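PDB 3VGP: transmembrane oligosaccharyl transferase, putative from Archaeoglobus fulgidus, which belongs to the AglB family of archaeal membrane proteins and is modelled here as its C-terminal globular domain, with helices packed around a small mixed beta sheet. Local coordinates for residues F68-S73 with A112-D117; A107-A112 with G122-F127. The protein carries 1 engineered substitution. All coordinates share one frame; numbering follows the deposited sequence.

Contact 1 (F68-S73 with A112-D117); sequences FFTAKS and AGYNVD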
# COMPACT_ATOMS: atom_id res chain seq x y z
N PHE A 68 2.00 -0.90 -7.81
CA PHE A 68 1.48 0.41 -7.44
C PHE A 68 2.57 1.26 -6.80
O PHE A 68 2.80 2.39 -7.22
CB PHE A 68 0.32 0.23 -6.45
CG PHE A 68 -0.22 1.52 -5.90
CD1 PHE A 68 -1.28 2.17 -6.51
CD2 PHE A 68 0.34 2.08 -4.76
CE1 PHE A 68 -1.78 3.36 -5.99
CE2 PHE A 68 -0.15 3.27 -4.23
CZ PHE A 68 -1.21 3.91 -4.85
N PHE A 69 3.23 0.72 -5.78
CA PHE A 69 4.27 1.46 -5.08
C PHE A 69 5.47 1.82 -5.94
O PHE A 69 6.02 2.92 -5.80
CB PHE A 69 4.72 0.70 -3.83
CG PHE A 69 3.70 0.73 -2.70
CD1 PHE A 69 3.03 1.91 -2.37
CD2 PHE A 69 3.42 -0.43 -1.97
CE1 PHE A 69 2.11 1.94 -1.32
CE2 PHE A 69 2.51 -0.41 -0.92
CZ PHE A 69 1.84 0.78 -0.59
N THR A 70 5.87 0.92 -6.84
CA THR A 70 7.03 1.18 -7.69
C THR A 70 6.73 1.98 -8.96
O THR A 70 7.64 2.29 -9.74
CB THR A 70 7.74 -0.14 -8.09
OG1 THR A 70 6.82 -1.01 -8.76
CG2 THR A 70 8.26 -0.84 -6.85
N ALA A 71 5.46 2.32 -9.18
CA ALA A 71 5.09 3.09 -10.36
C ALA A 71 5.81 4.44 -10.34
O ALA A 71 5.97 5.04 -9.28
CB ALA A 71 3.58 3.31 -10.41
N LYS A 72 6.24 4.90 -11.51
CA LYS A 72 6.93 6.18 -11.62
C LYS A 72 5.94 7.31 -11.92
O LYS A 72 6.23 8.48 -11.66
CB LYS A 72 7.99 6.12 -12.72
CG LYS A 72 9.17 5.22 -12.39
CD LYS A 72 9.98 5.78 -11.23
CE LYS A 72 11.15 4.88 -10.85
NZ LYS A 72 12.12 4.72 -11.97
N SER A 73 4.78 6.95 -12.47
CA SER A 73 3.76 7.95 -12.79
C SER A 73 2.48 7.67 -12.01
O SER A 73 2.07 6.52 -11.86
CB SER A 73 3.46 7.94 -14.29
OG SER A 73 2.67 6.83 -14.66
N ALA A 112 7.70 -6.71 -7.89
CA ALA A 112 7.26 -5.90 -9.03
C ALA A 112 8.01 -6.31 -10.29
O ALA A 112 7.70 -5.83 -11.39
CB ALA A 112 7.50 -4.42 -8.75
N GLY A 113 8.99 -7.19 -10.14
CA GLY A 113 9.74 -7.67 -11.30
C GLY A 113 11.10 -7.02 -11.54
O GLY A 113 11.71 -7.25 -12.58
N TYR A 114 11.58 -6.22 -10.59
CA TYR A 114 12.87 -5.58 -10.76
C TYR A 114 13.98 -6.44 -10.17
O TYR A 114 13.81 -7.09 -9.14
CB TYR A 114 12.87 -4.19 -10.09
CG TYR A 114 11.92 -3.21 -10.74
CD1 TYR A 114 12.27 -2.55 -11.91
CD2 TYR A 114 10.67 -2.95 -10.18
CE1 TYR A 114 11.38 -1.65 -12.52
CE2 TYR A 114 9.78 -2.06 -10.78
CZ TYR A 114 10.15 -1.42 -11.95
OH TYR A 114 9.27 -0.54 -12.54
N ASN A 115 15.13 -6.44 -10.84
CA ASN A 115 16.28 -7.21 -10.39
C ASN A 115 17.10 -6.30 -9.48
O ASN A 115 18.22 -5.92 -9.81
CB ASN A 115 17.12 -7.64 -11.59
CG ASN A 115 18.04 -8.78 -11.27
OD1 ASN A 115 18.66 -8.83 -10.21
ND2 ASN A 115 18.15 -9.72 -12.20
N VAL A 116 16.51 -5.95 -8.34
CA VAL A 116 17.14 -5.06 -7.37
C VAL A 116 18.54 -5.49 -6.92
O VAL A 116 19.37 -4.65 -6.57
CB VAL A 116 16.24 -4.91 -6.12
CG1 VAL A 116 16.16 -6.23 -5.38
CG2 VAL A 116 16.78 -3.81 -5.22
N ASP A 117 18.79 -6.79 -6.93
CA ASP A 117 20.08 -7.32 -6.50
C ASP A 117 21.24 -6.96 -7.42
O ASP A 117 22.41 -7.16 -7.06
CB ASP A 117 19.98 -8.84 -6.32
CG ASP A 117 19.07 -9.22 -5.17
OD1 ASP A 117 19.32 -8.76 -4.04
OD2 ASP A 117 18.10 -9.98 -5.40
O HOH W 1 6.46 -1.11 -11.40

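Contact 2 (A107-A112 with G122-F127); sequences AIMRIA and GEILNF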
# COMPACT_ATOMS: atom_id res chain seq x y z
N ALA A 107 12.28 -5.90 -1.36
CA ALA A 107 11.37 -7.02 -1.55
C ALA A 107 10.23 -6.59 -2.46
O ALA A 107 9.82 -7.33 -3.35
CB ALA A 107 10.81 -7.49 -0.20
N ILE A 108 9.74 -5.38 -2.24
CA ILE A 108 8.66 -4.84 -3.07
C ILE A 108 9.14 -4.76 -4.52
O ILE A 108 8.42 -5.16 -5.44
CB ILE A 108 8.23 -3.44 -2.57
CG1 ILE A 108 7.47 -3.57 -1.25
CG2 ILE A 108 7.39 -2.74 -3.61
CD1 ILE A 108 7.13 -2.24 -0.57
N MSE A 109 10.35 -4.25 -4.72
CA MSE A 109 10.91 -4.15 -6.06
C MSE A 109 10.99 -5.52 -6.73
O MSE A 109 10.65 -5.65 -7.91
CB MSE A 109 12.30 -3.51 -6.01
CG MSE A 109 12.28 -2.02 -5.72
SE MSE A 109 14.02 -1.23 -6.00
CE MSE A 109 14.05 -1.33 -7.93
N ARG A 110 11.44 -6.53 -6.00
CA ARG A 110 11.54 -7.88 -6.56
C ARG A 110 10.19 -8.40 -7.02
O ARG A 110 10.07 -8.95 -8.12
CB ARG A 110 12.13 -8.86 -5.53
CG ARG A 110 13.55 -8.55 -5.11
CD ARG A 110 14.22 -9.76 -4.47
NE ARG A 110 15.51 -9.40 -3.88
CZ ARG A 110 15.65 -8.79 -2.71
NH1 ARG A 110 14.58 -8.47 -1.99
NH2 ARG A 110 16.86 -8.49 -2.26
N ILE A 111 9.17 -8.25 -6.18
CA ILE A 111 7.83 -8.71 -6.52
C ILE A 111 7.29 -7.96 -7.74
O ILE A 111 6.53 -8.53 -8.53
CB ILE A 111 6.87 -8.52 -5.32
CG1 ILE A 111 7.30 -9.41 -4.16
CG2 ILE A 111 5.44 -8.84 -5.74
CD1 ILE A 111 7.31 -10.89 -4.48
N ALA A 112 7.70 -6.71 -7.89
CA ALA A 112 7.26 -5.90 -9.03
C ALA A 112 8.01 -6.31 -10.29
O ALA A 112 7.70 -5.83 -11.39
CB ALA A 112 7.50 -4.42 -8.75
N GLY A 122 22.92 3.03 -3.86
CA GLY A 122 22.65 4.34 -4.41
C GLY A 122 21.60 4.32 -5.51
O GLY A 122 20.78 5.23 -5.61
N GLU A 123 21.64 3.28 -6.34
CA GLU A 123 20.68 3.14 -7.43
C GLU A 123 19.28 2.82 -6.90
O GLU A 123 18.29 3.30 -7.44
CB GLU A 123 21.14 2.04 -8.40
CG GLU A 123 22.49 2.31 -9.05
CD GLU A 123 22.97 1.15 -9.91
OE1 GLU A 123 22.96 0.00 -9.41
OE2 GLU A 123 23.38 1.38 -11.07
N ILE A 124 19.22 2.02 -5.83
CA ILE A 124 17.93 1.67 -5.24
C ILE A 124 17.29 2.91 -4.62
O ILE A 124 16.08 3.11 -4.71
CB ILE A 124 18.09 0.60 -4.13
CG1 ILE A 124 18.66 -0.68 -4.73
CG2 ILE A 124 16.74 0.32 -3.48
CD1 ILE A 124 19.06 -1.71 -3.70
N LEU A 125 18.11 3.74 -3.98
CA LEU A 125 17.61 4.96 -3.36
C LEU A 125 17.09 5.91 -4.44
O LEU A 125 16.02 6.49 -4.30
CB LEU A 125 18.72 5.65 -2.56
CG LEU A 125 18.35 7.02 -1.97
CD1 LEU A 125 17.07 6.90 -1.16
CD2 LEU A 125 19.50 7.54 -1.11
N ASN A 126 17.85 6.04 -5.52
CA ASN A 126 17.45 6.91 -6.61
C ASN A 126 16.14 6.41 -7.24
O ASN A 126 15.26 7.20 -7.57
CB ASN A 126 18.56 6.98 -7.67
CG ASN A 126 18.25 7.97 -8.76
OD1 ASN A 126 17.98 9.14 -8.49
ND2 ASN A 126 18.29 7.51 -10.01
N PHE A 127 16.02 5.09 -7.39
CA PHE A 127 14.81 4.51 -7.96
C PHE A 127 13.65 4.87 -7.04
O PHE A 127 12.64 5.40 -7.48
CB PHE A 127 14.93 2.98 -8.03
CG PHE A 127 13.76 2.31 -8.70
CD1 PHE A 127 13.74 2.14 -10.08
CD2 PHE A 127 12.68 1.86 -7.95
CE1 PHE A 127 12.65 1.54 -10.71
CE2 PHE A 127 11.58 1.26 -8.57
CZ PHE A 127 11.57 1.10 -9.95

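Contact 1 (F68-S73 with A112-D117)
A112 opens the segment by turning its methyl toward T70, with CB 3.5 Å from T70 OG1 and farther, 4.1 Å, from T70 CG2. This is where helix 105-111 gives way to loop, through a Schellman motif, and that turn meets the chain at the C-terminal end of helix 58-69. The two backbones stay apart, A112 CA and T70 CA being 7.2 Å from each other, so side chains do the touching. G113 takes the positive phi of the motif (100°), an angle at which a CB would jam against the carbonyl O of A112. Next, Y114 carries its ring back past T70, the two side chains sliding by in opposite directions. The ring presents an edge: its CE2 lies 3.7 Å from T70 OG1, which sits near the ring plane, and 3.9 Å from T70 CB. T70 chi1 of 58° places OG1 on the side of CB flanked by both N and C, and from there the hydroxyl hydrogen-bonds to A66 O in the preceding helical turn. K72 and T70 both reach F127, whose ring meets that of Y114 edge-to-face, which brings helix 121-129 against the same corner. Farther along, V116, which does not touch 68-73, packs on M109 and R110 of helix 105-111. No direct hydrogen bond joins 68-73 to 112-117; water supplies the polar link. The bridging water donates to T70 OG1 at 2.7 Å and is hydrogen-bonded to Y114 OH at 3.1 Å.

Contact 2 (A107-A112 with G122-F127)
M109, a selenomethionine in this model, and F127 come at each other from opposite directions, and the methyl end of M109 lands on one face of the ring. Its CE lies 3.6 Å from the F127 ring centroid, only 17° off the ring normal, which makes a well-placed CH-pi contact. The methyl is displaced slightly toward the rim, nearest to F127 CD2 at 3.5 Å. The bend at chi3 (72°) folds CE over the ring and leaves SE off to one side: selenium is 4.6 Å from the centroid and 40° off the normal, an oblique Met-aromatic contact. That position brings SE to the other partner, I124, whose CG2 branch touches it at 4.0 Å while the two side chains cross at a slant. F127 has its chi1 near 180°, which carries the ring out from helix 121-129 toward M109. I124 and F127 lie three residues apart, so they face M109 together. All the contacts are apolar. F105, at the start of helix 105-111, also touches both I124 and F127. On its other flank, helix 105-111 rests on helix 58-69, where I108, I111 and A112 all meet A66.

How the contacts relate
Contacts 1 and 2 lie about 6 Å apart between centres and share A112, which touches T70 in contact 1 but takes no part in contact 2, where M109 of helix 105-111 does the work. Contact 1 is the more buried and joins the loop after that helix to the chain at the end of helix 58-69; contact 2 is partly buried and sets helix 105-111 against helix 121-129. Their chemistry differs: a hydroxyl, the A112 methyl, a phenol and a bridging water in the first, selenium, methyl groups and a ring face in the second. They are stitched together by a probable hydrogen bond from Y114 N to M109 O, by the D117–R110 salt bridge, and by V116 packing on I124.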